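Local coordinates for protein arginase (RocF) (PDB 4G3H) that probably hydrolyses L-arginine to L-ornithine and urea, using a pair of manganese ions bound in each subunit, at residues Q99-S103 / C163-L167; K108-L113 / A225-Y230; L28-H32 / L302-N307. All coordinates share one frame; numbering follows the deposited sequence.

In the fold
The three contacts belong to the alpha/beta fold of arginase, a parallel eight-stranded sheet flanked by helices. Contact 2 joins the neighbouring strands 110-115 and 228-234, which lead to the manganese ligands Asp116 and Asp234. Contacts 1 and 3 join outer helices and loops. Contact 1 packs helix 94-104 against the loop after helix 153-163. Its centre is 15 Å from that of contact 2, and they touch: Phe101 rests on Ile110, Ile228 and Tyr230. Their segments alternate along the chain. Contact 3 brings helix 16-30 to helix 293-309, about 25 Å from contact 2 and 29 Å from contact 1 between centres. It spans both in sequence.

Contact 1 of 3, residues Q99-S103 / C163-L167; sequences QAFRS and CSLGL
Gln99, on helix 94-104, reaches segment 163-167 with the amide nitrogen of its side chain. Its NE2 donates a hydrogen bond to Leu165 O at 3.0 Å. The bond is bent, with an angle of 139° at the hydrogen. The acceptor is tilted out of the Gln99 amide plane, while NE2 lies in the plane of the Leu165 carbonyl. The chain of Gln99 bends at CG (chi2 -54°), which turns its amide across to the loop. Its other end, OE1, accepts from Arg102 NH1 at 2.9 Å, on a lone pair. Both ends of the amide are thus used, and its rotation is fixed.

Leu167 covers one face of the Arg102 guanidinium. Its CD1 sits over the rim of that face, 3.4 Å from Arg102 NH2. CD2 lies further back, near NE and CZ. A water in the guanidinium plane accepts from Arg102 NH1 and lies within hydrogen-bonding distance of Cys163 O, so it probably bridges the two segments. Arg102 NH2 has a further hydrogen bond, to Leu172 O.

The loop makes a type II beta turn from Ser164 to Leu167, with Gly166 at its positive-phi position. Ser103 OG donates to Gly166 O, 3.1 Å away and in the carbonyl plane. The same hydroxyl is bonded to Lys75 of helix 59-78, which ties a second helix to the contact. This is structural packing away from the metal site, joining helix 94-104 to the chain that leads to strand 179-182.

Side chains of the helix therefore satisfy two carbonyls of a turn outside any regular helix or strand. Gln99, Arg102 and Ser103 are buried, so these bonds probably help to define the shape of the turn. The apolar cover of Leu167 should shield one side of the Arg102 charge from solvent.

Contact 2 of 3, residues K108-L113 / A225-Y230; sequences KKIGIL and AVDIIY
Gly111 bonds to strand 228-234 through both its own N and its own O. Its N donates to Ile228 O, and its O accepts from Tyr230 N, each at 2.9 Å. Leu113 N continues the ladder with a bond to Tyr230 O. This is parallel beta pairing, with Ile110 opposite Ile228 and Ile112 opposite Tyr230.

At the start of the ladder, Lys109 O takes two donors. Asp227 N lies 2.8 Å from it, and Ile228 N makes a longer bond. Asp227 OD2 accepts from Lys109 N at 2.9 Å in an almost straight bond (178°), on the anti side of the carboxylate, 18° out of its plane.

Ile110 and Ile228 run alongside each other from the same face of the sheet, with their CG1 atoms 3.8 Å apart. Ile228 CG1 stands between the backbone N and the carbonyl carbon (chi1 59°), which brings this branch close to its neighbour. On the other face, Leu113 CD1 meets Ile229 CG2 at 3.8 Å. The CG1 of Val226 packs on the backbone of Gly111.

Strand 110-115 runs on directly to Asp116 and strand 228-234 ends at Asp234, both manganese ligands. Lys109 NZ forms a salt bridge with Asp175, and Tyr230 OH bonds to Glu278. Strands 179-182 and 274-280 flank the pair. Helix 94-104 covers the face of Ile110, Ile112, Ile228 and Tyr230. Helix 212-223 packs on Leu113 and Ile229.

Contact 3 of 3, residues L28-H32 / L302-N307; sequences LSATH and LDLIIN
Two helices from opposite ends of the sequence meet here, on the arginase alpha/beta fold. Leu28 of helix 16-30 and His32 of the following residues pack on helix 293-309. His32 is the main point of contact. Its NE2 donates to Asp303 OD1 in a short His-carboxylate hydrogen bond of 2.6 Å. The oxygen lies close to the ring plane and is met on its anti side, with NE2 somewhat out of the carboxylate plane. The ring and carboxylate planes are turned 52° apart.

The Ile306 side chain points back at that of His32 and lies over one face of the imidazole. Its CG2 is 3.8 Å from the ring centroid and 25° off the normal, a CH-pi contact. A chi1 of -64° sets CG2 anti to the backbone N, and CD1, at the end of the CG1 branch, lies over the same face, 3.6 Å from His32 CD2. Asn307 OD1 stands at the ring edge, 3.6 Å from His32 CE1, and is hydrogen-bonded to Lys310.

Away from the histidine, toward Leu302, the contact is apolar. Leu28 CD2 meets Ile306 CD1 at 4.0 Å, and Leu28 CD1 meets Leu302 CD2 at 4.4 Å. Leu302 also packs on Val279 of strand 274-280.

A water donates to Asp303 OD1 and is bonded to Thr31 OG1, so this carboxylate oxygen has two partners. The carboxylate probably stabilises a proton on NE2 and may favour the charged form of His32. The hydrogen bond fixes the ring at its edge, and Ile306 supports it from one face.

Contact 1 of 3, residues Q99-S103 / C163-L167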
loop_
_atom_site.group_PDB
_atom_site.type_symbol
_atom_site.label_atom_id
_atom_site.label_comp_id
_atom_site.label_asym_id
_atom_site.label_seq_id
_atom_site.Cartn_x
_atom_site.Cartn_y
_atom_site.Cartn_z
ATOM N N GLN A 99 8.948 5.798 -1.108
ATOM C CA GLN A 99 10.178 6.579 -1.077
ATOM C C GLN A 99 10.079 7.659 -2.153
ATOM O O GLN A 99 10.513 8.798 -1.948
ATOM C CB GLN A 99 11.406 5.702 -1.337
ATOM C CG GLN A 99 11.750 4.735 -0.205
ATOM C CD GLN A 99 11.906 5.428 1.143
ATOM O OE1 GLN A 99 10.939 5.614 1.877
ATOM N NE2 GLN A 99 13.130 5.821 1.466
ATOM N N ALA A 100 9.503 7.303 -3.299
ATOM C CA ALA A 100 9.339 8.265 -4.384
ATOM C C ALA A 100 8.376 9.357 -3.918
ATOM O O ALA A 100 8.576 10.542 -4.190
ATOM C CB ALA A 100 8.788 7.573 -5.614
ATOM N N PHE A 101 7.335 8.938 -3.204
ATOM C CA PHE A 101 6.324 9.843 -2.672
ATOM C C PHE A 101 6.972 10.838 -1.694
ATOM O O PHE A 101 6.709 12.043 -1.754
ATOM C CB PHE A 101 5.254 9.028 -1.948
ATOM C CG PHE A 101 4.055 9.820 -1.532
ATOM C CD1 PHE A 101 3.117 10.235 -2.477
ATOM C CD2 PHE A 101 3.837 10.123 -0.191
ATOM C CE1 PHE A 101 1.976 10.935 -2.094
ATOM C CE2 PHE A 101 2.696 10.825 0.204
ATOM C CZ PHE A 101 1.763 11.230 -0.753
ATOM N N ARG A 102 7.799 10.317 -0.790
ATOM C CA ARG A 102 8.503 11.139 0.192
ATOM C C ARG A 102 9.472 12.076 -0.529
ATOM O O ARG A 102 9.616 13.236 -0.156
ATOM C CB ARG A 102 9.306 10.259 1.153
ATOM C CG ARG A 102 8.487 9.264 1.947
ATOM C CD ARG A 102 9.396 8.304 2.709
ATOM N NE ARG A 102 10.141 8.973 3.774
ATOM C CZ ARG A 102 11.039 8.370 4.549
ATOM N NH1 ARG A 102 11.311 7.081 4.373
ATOM N NH2 ARG A 102 11.656 9.051 5.507
ATOM N N SER A 103 10.134 11.560 -1.557
ATOM C CA SER A 103 11.093 12.341 -2.324
ATOM C C SER A 103 10.443 13.551 -2.985
ATOM O O SER A 103 11.002 14.643 -2.958
ATOM C CB SER A 103 11.761 11.463 -3.385
ATOM O OG SER A 103 12.827 12.159 -4.006
ATOM N N CYS A 163 17.366 1.883 2.750
ATOM C CA CYS A 163 16.276 2.576 3.448
ATOM C C CYS A 163 16.336 4.062 3.166
ATOM O O CYS A 163 15.367 4.795 3.360
ATOM C CB CYS A 163 16.389 2.378 4.958
ATOM S SG CYS A 163 16.211 0.682 5.486
ATOM N N SER A 164 17.438 4.548 2.777
ATOM C CA SER A 164 17.573 5.848 2.364
ATOM C C SER A 164 17.354 6.268 0.949
ATOM O O SER A 164 17.464 7.332 0.688
ATOM C CB SER A 164 18.953 6.227 2.635
ATOM O OG SER A 164 18.928 7.107 3.596
ATOM N N LEU A 165 17.095 5.372 0.091
ATOM C CA LEU A 165 16.873 5.715 -1.242
ATOM C C LEU A 165 15.754 6.579 -1.451
ATOM O O LEU A 165 14.848 6.589 -0.831
ATOM C CB LEU A 165 16.430 4.499 -1.963
ATOM C CG LEU A 165 17.362 3.521 -2.328
ATOM C CD1 LEU A 165 16.860 2.519 -2.845
ATOM C CD2 LEU A 165 18.079 4.171 -3.256
ATOM N N GLY A 166 16.106 7.485 -2.226
ATOM C CA GLY A 166 15.389 8.617 -2.689
ATOM C C GLY A 166 15.266 9.774 -1.778
ATOM O O GLY A 166 14.723 10.666 -2.090
ATOM N N LEU A 167 15.832 9.721 -0.631
ATOM C CA LEU A 167 16.015 10.808 0.268
ATOM C C LEU A 167 17.391 11.544 0.377
ATOM O O LEU A 167 17.562 12.384 1.134
ATOM C CB LEU A 167 15.700 10.326 1.655
ATOM C CG LEU A 167 14.578 9.504 2.165
ATOM C CD1 LEU A 167 14.527 9.240 3.681
ATOM C CD2 LEU A 167 13.562 10.135 1.797
HETATM O O HOH W 1 13.312 5.291 5.191
#

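Contact 2 of 3, residues K108-L113 / A225-Y230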
loop_
_atom_site.group_PDB
_atom_site.type_symbol
_atom_site.label_atom_id
_atom_site.label_comp_id
_atom_site.label_asym_id
_atom_site.label_seq_id
_atom_site.Cartn_x
_atom_site.Cartn_y
_atom_site.Cartn_z
ATOM N N LYS A 108 7.415 17.951 3.475
ATOM C CA LYS A 108 6.089 17.768 4.049
ATOM C C LYS A 108 6.061 16.648 5.079
ATOM O O LYS A 108 6.792 15.668 4.957
ATOM C CB LYS A 108 5.080 17.455 2.942
ATOM C CG LYS A 108 4.939 18.541 1.894
ATOM C CD LYS A 108 4.388 19.820 2.503
ATOM C CE LYS A 108 4.274 20.924 1.466
ATOM N NZ LYS A 108 3.738 22.180 2.062
ATOM N N LYS A 109 5.224 16.808 6.098
ATOM C CA LYS A 109 5.066 15.779 7.119
ATOM C C LYS A 109 4.014 14.835 6.534
ATOM O O LYS A 109 2.911 15.260 6.183
ATOM C CB LYS A 109 4.574 16.386 8.437
ATOM C CG LYS A 109 4.451 15.369 9.563
ATOM C CD LYS A 109 4.070 16.027 10.881
ATOM C CE LYS A 109 3.865 14.996 11.990
ATOM N NZ LYS A 109 5.098 14.223 12.309
ATOM N N ILE A 110 4.360 13.556 6.429
ATOM C CA ILE A 110 3.468 12.574 5.828
ATOM C C ILE A 110 2.828 11.584 6.786
ATOM O O ILE A 110 3.493 11.014 7.649
ATOM C CB ILE A 110 4.221 11.771 4.741
ATOM C CG1 ILE A 110 4.785 12.732 3.693
ATOM C CG2 ILE A 110 3.294 10.753 4.086
ATOM C CD1 ILE A 110 5.784 12.093 2.749
ATOM N N GLY A 111 1.523 11.388 6.618
ATOM C CA GLY A 111 0.800 10.440 7.441
ATOM C C GLY A 111 0.510 9.223 6.585
ATOM O O GLY A 111 0.379 9.345 5.364
ATOM N N ILE A 112 0.403 8.053 7.212
ATOM C CA ILE A 112 0.138 6.817 6.483
ATOM C C ILE A 112 -1.065 6.046 7.028
ATOM O O ILE A 112 -1.132 5.749 8.212
ATOM C CB ILE A 112 1.359 5.867 6.539
ATOM C CG1 ILE A 112 2.609 6.580 6.028
ATOM C CG2 ILE A 112 1.097 4.625 5.696
ATOM C CD1 ILE A 112 3.880 5.781 6.223
ATOM N N LEU A 113 -2.017 5.735 6.158
ATOM C CA LEU A 113 -3.187 4.953 6.550
ATOM C C LEU A 113 -2.856 3.607 5.942
ATOM O O LEU A 113 -2.787 3.477 4.717
ATOM C CB LEU A 113 -4.467 5.530 5.937
ATOM C CG LEU A 113 -4.846 6.933 6.429
ATOM C CD1 LEU A 113 -6.016 7.481 5.624
ATOM C CD2 LEU A 113 -5.187 6.881 7.920
ATOM N N ALA A 225 -1.405 16.832 12.668
ATOM C CA ALA A 225 -0.280 17.664 12.258
ATOM C C ALA A 225 0.341 17.382 10.886
ATOM O O ALA A 225 1.142 18.186 10.402
ATOM C CB ALA A 225 0.806 17.607 13.330
ATOM N N VAL A 226 -0.013 16.266 10.252
ATOM C CA VAL A 226 0.577 15.939 8.947
ATOM C C VAL A 226 0.046 16.829 7.835
ATOM O O VAL A 226 -1.086 17.301 7.900
ATOM C CB VAL A 226 0.339 14.451 8.554
ATOM C CG1 VAL A 226 0.785 13.536 9.694
ATOM C CG2 VAL A 226 -1.125 14.224 8.200
ATOM N N ASP A 227 0.869 17.044 6.811
ATOM C CA ASP A 227 0.494 17.885 5.677
ATOM C C ASP A 227 -0.186 17.099 4.569
ATOM O O ASP A 227 -1.069 17.616 3.889
ATOM C CB ASP A 227 1.728 18.579 5.094
ATOM C CG ASP A 227 2.432 19.459 6.102
ATOM O OD1 ASP A 227 1.773 20.377 6.640
ATOM O OD2 ASP A 227 3.638 19.230 6.351
ATOM N N ILE A 228 0.251 15.861 4.362
ATOM C CA ILE A 228 -0.339 15.027 3.327
ATOM C C ILE A 228 -0.415 13.579 3.782
ATOM O O ILE A 228 0.366 13.132 4.620
ATOM C CB ILE A 228 0.443 15.107 2.000
ATOM C CG1 ILE A 228 1.879 14.656 2.216
ATOM C CG2 ILE A 228 0.378 16.522 1.438
ATOM C CD1 ILE A 228 2.668 14.594 0.940
ATOM N N ILE A 229 -1.358 12.850 3.204
ATOM C CA ILE A 229 -1.592 11.476 3.588
ATOM C C ILE A 229 -1.498 10.491 2.430
ATOM O O ILE A 229 -1.881 10.796 1.296
ATOM C CB ILE A 229 -2.978 11.372 4.254
ATOM C CG1 ILE A 229 -3.037 12.331 5.448
ATOM C CG2 ILE A 229 -3.256 9.947 4.701
ATOM C CD1 ILE A 229 -4.395 12.390 6.130
ATOM N N TYR A 230 -0.966 9.311 2.739
ATOM C CA TYR A 230 -0.813 8.223 1.781
ATOM C C TYR A 230 -1.636 7.044 2.316
ATOM O O TYR A 230 -1.440 6.620 3.460
ATOM C CB TYR A 230 0.667 7.823 1.685
ATOM C CG TYR A 230 0.969 6.686 0.727
ATOM C CD1 TYR A 230 1.264 6.930 -0.618
ATOM C CD2 TYR A 230 0.963 5.358 1.169
ATOM C CE1 TYR A 230 1.548 5.874 -1.502
ATOM C CE2 TYR A 230 1.240 4.299 0.297
ATOM C CZ TYR A 230 1.531 4.563 -1.035
ATOM O OH TYR A 230 1.796 3.512 -1.886
#

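Contact 3 of 3, residues L28-H32 / L302-N307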
loop_
_atom_site.group_PDB
_atom_site.type_symbol
_atom_site.label_atom_id
_atom_site.label_comp_id
_atom_site.label_asym_id
_atom_site.label_seq_id
_atom_site.Cartn_x
_atom_site.Cartn_y
_atom_site.Cartn_z
ATOM N N LEU A 28 -10.892 -1.515 -15.512
ATOM C CA LEU A 28 -10.889 -0.154 -15.349
ATOM C C LEU A 28 -10.910 0.690 -16.683
ATOM O O LEU A 28 -11.438 1.612 -16.755
ATOM C CB LEU A 28 -9.891 0.315 -14.354
ATOM C CG LEU A 28 -9.941 -0.042 -12.929
ATOM C CD1 LEU A 28 -8.896 0.298 -12.173
ATOM C CD2 LEU A 28 -11.112 0.314 -12.417
ATOM N N SER A 29 -10.231 0.215 -17.633
ATOM C CA SER A 29 -10.096 0.787 -18.847
ATOM C C SER A 29 -11.357 0.937 -19.595
ATOM O O SER A 29 -11.561 1.794 -20.116
ATOM C CB SER A 29 -9.190 -0.070 -19.582
ATOM O OG SER A 29 -8.622 0.463 -20.529
ATOM N N ALA A 30 -12.170 -0.041 -19.525
ATOM C CA ALA A 30 -13.457 -0.062 -19.949
ATOM C C ALA A 30 -14.386 0.877 -19.272
ATOM O O ALA A 30 -15.233 1.238 -19.799
ATOM C CB ALA A 30 -13.999 -1.379 -19.967
ATOM N N THR A 31 -14.243 1.095 -18.023
ATOM C CA THR A 31 -15.102 1.912 -17.348
ATOM C C THR A 31 -14.696 3.291 -16.993
ATOM O O THR A 31 -14.870 4.081 -17.760
ATOM C CB THR A 31 -15.456 1.213 -16.083
ATOM O OG1 THR A 31 -14.420 0.938 -15.212
ATOM C CG2 THR A 31 -16.074 0.115 -16.296
ATOM N N HIS A 32 -13.981 3.486 -15.963
ATOM C CA HIS A 32 -13.387 4.682 -15.437
ATOM C C HIS A 32 -12.322 5.322 -16.449
ATOM O O HIS A 32 -12.142 6.406 -16.538
ATOM C CB HIS A 32 -12.826 4.592 -14.062
ATOM C CG HIS A 32 -13.770 4.243 -13.004
ATOM N ND1 HIS A 32 -14.626 5.085 -12.454
ATOM C CD2 HIS A 32 -13.951 3.092 -12.397
ATOM C CE1 HIS A 32 -15.287 4.465 -11.557
ATOM N NE2 HIS A 32 -14.861 3.261 -11.481
ATOM N N LEU A 302 -12.535 -0.480 -5.833
ATOM C CA LEU A 302 -11.920 0.481 -6.744
ATOM C C LEU A 302 -12.894 1.587 -7.161
ATOM O O LEU A 302 -12.523 2.762 -7.152
ATOM C CB LEU A 302 -11.345 -0.246 -7.970
ATOM C CG LEU A 302 -9.857 -0.669 -7.981
ATOM C CD1 LEU A 302 -9.233 -0.603 -6.585
ATOM C CD2 LEU A 302 -9.738 -2.072 -8.562
ATOM N N ASP A 303 -14.130 1.224 -7.516
ATOM C CA ASP A 303 -15.132 2.231 -7.891
ATOM C C ASP A 303 -15.325 3.225 -6.751
ATOM O O ASP A 303 -15.407 4.430 -6.969
ATOM C CB ASP A 303 -16.496 1.600 -8.187
ATOM C CG ASP A 303 -16.498 0.755 -9.437
ATOM O OD1 ASP A 303 -15.781 1.103 -10.401
ATOM O OD2 ASP A 303 -17.236 -0.253 -9.458
ATOM N N LEU A 304 -15.420 2.702 -5.534
ATOM C CA LEU A 304 -15.608 3.528 -4.355
ATOM C C LEU A 304 -14.446 4.509 -4.175
ATOM O O LEU A 304 -14.656 5.688 -3.897
ATOM C CB LEU A 304 -15.752 2.631 -3.123
ATOM C CG LEU A 304 -15.973 3.267 -1.751
ATOM C CD1 LEU A 304 -16.626 2.260 -0.833
ATOM C CD2 LEU A 304 -14.658 3.729 -1.173
ATOM N N ILE A 305 -13.223 4.019 -4.330
ATOM C CA ILE A 305 -12.046 4.871 -4.189
ATOM C C ILE A 305 -12.000 5.918 -5.294
ATOM O O ILE A 305 -11.788 7.107 -5.040
ATOM C CB ILE A 305 -10.751 4.051 -4.273
ATOM C CG1 ILE A 305 -10.701 3.043 -3.125
ATOM C CG2 ILE A 305 -9.546 4.985 -4.268
ATOM C CD1 ILE A 305 -9.520 2.094 -3.196
ATOM N N ILE A 306 -12.196 5.463 -6.525
ATOM C CA ILE A 306 -12.159 6.351 -7.676
ATOM C C ILE A 306 -13.247 7.414 -7.634
ATOM O O ILE A 306 -12.972 8.604 -7.838
ATOM C CB ILE A 306 -12.281 5.550 -8.974
ATOM C CG1 ILE A 306 -11.058 4.636 -9.115
ATOM C CG2 ILE A 306 -12.384 6.501 -10.174
ATOM C CD1 ILE A 306 -11.147 3.651 -10.269
ATOM N N ASN A 307 -14.477 6.993 -7.353
ATOM C CA ASN A 307 -15.591 7.927 -7.301
ATOM C C ASN A 307 -15.500 8.951 -6.173
ATOM O O ASN A 307 -16.048 10.043 -6.279
ATOM C CB ASN A 307 -16.915 7.163 -7.242
ATOM C CG ASN A 307 -17.216 6.434 -8.546
ATOM O OD1 ASN A 307 -17.002 6.976 -9.629
ATOM N ND2 ASN A 307 -17.712 5.206 -8.447
HETATM O O HOH W 2 -15.466 -0.641 -12.791
#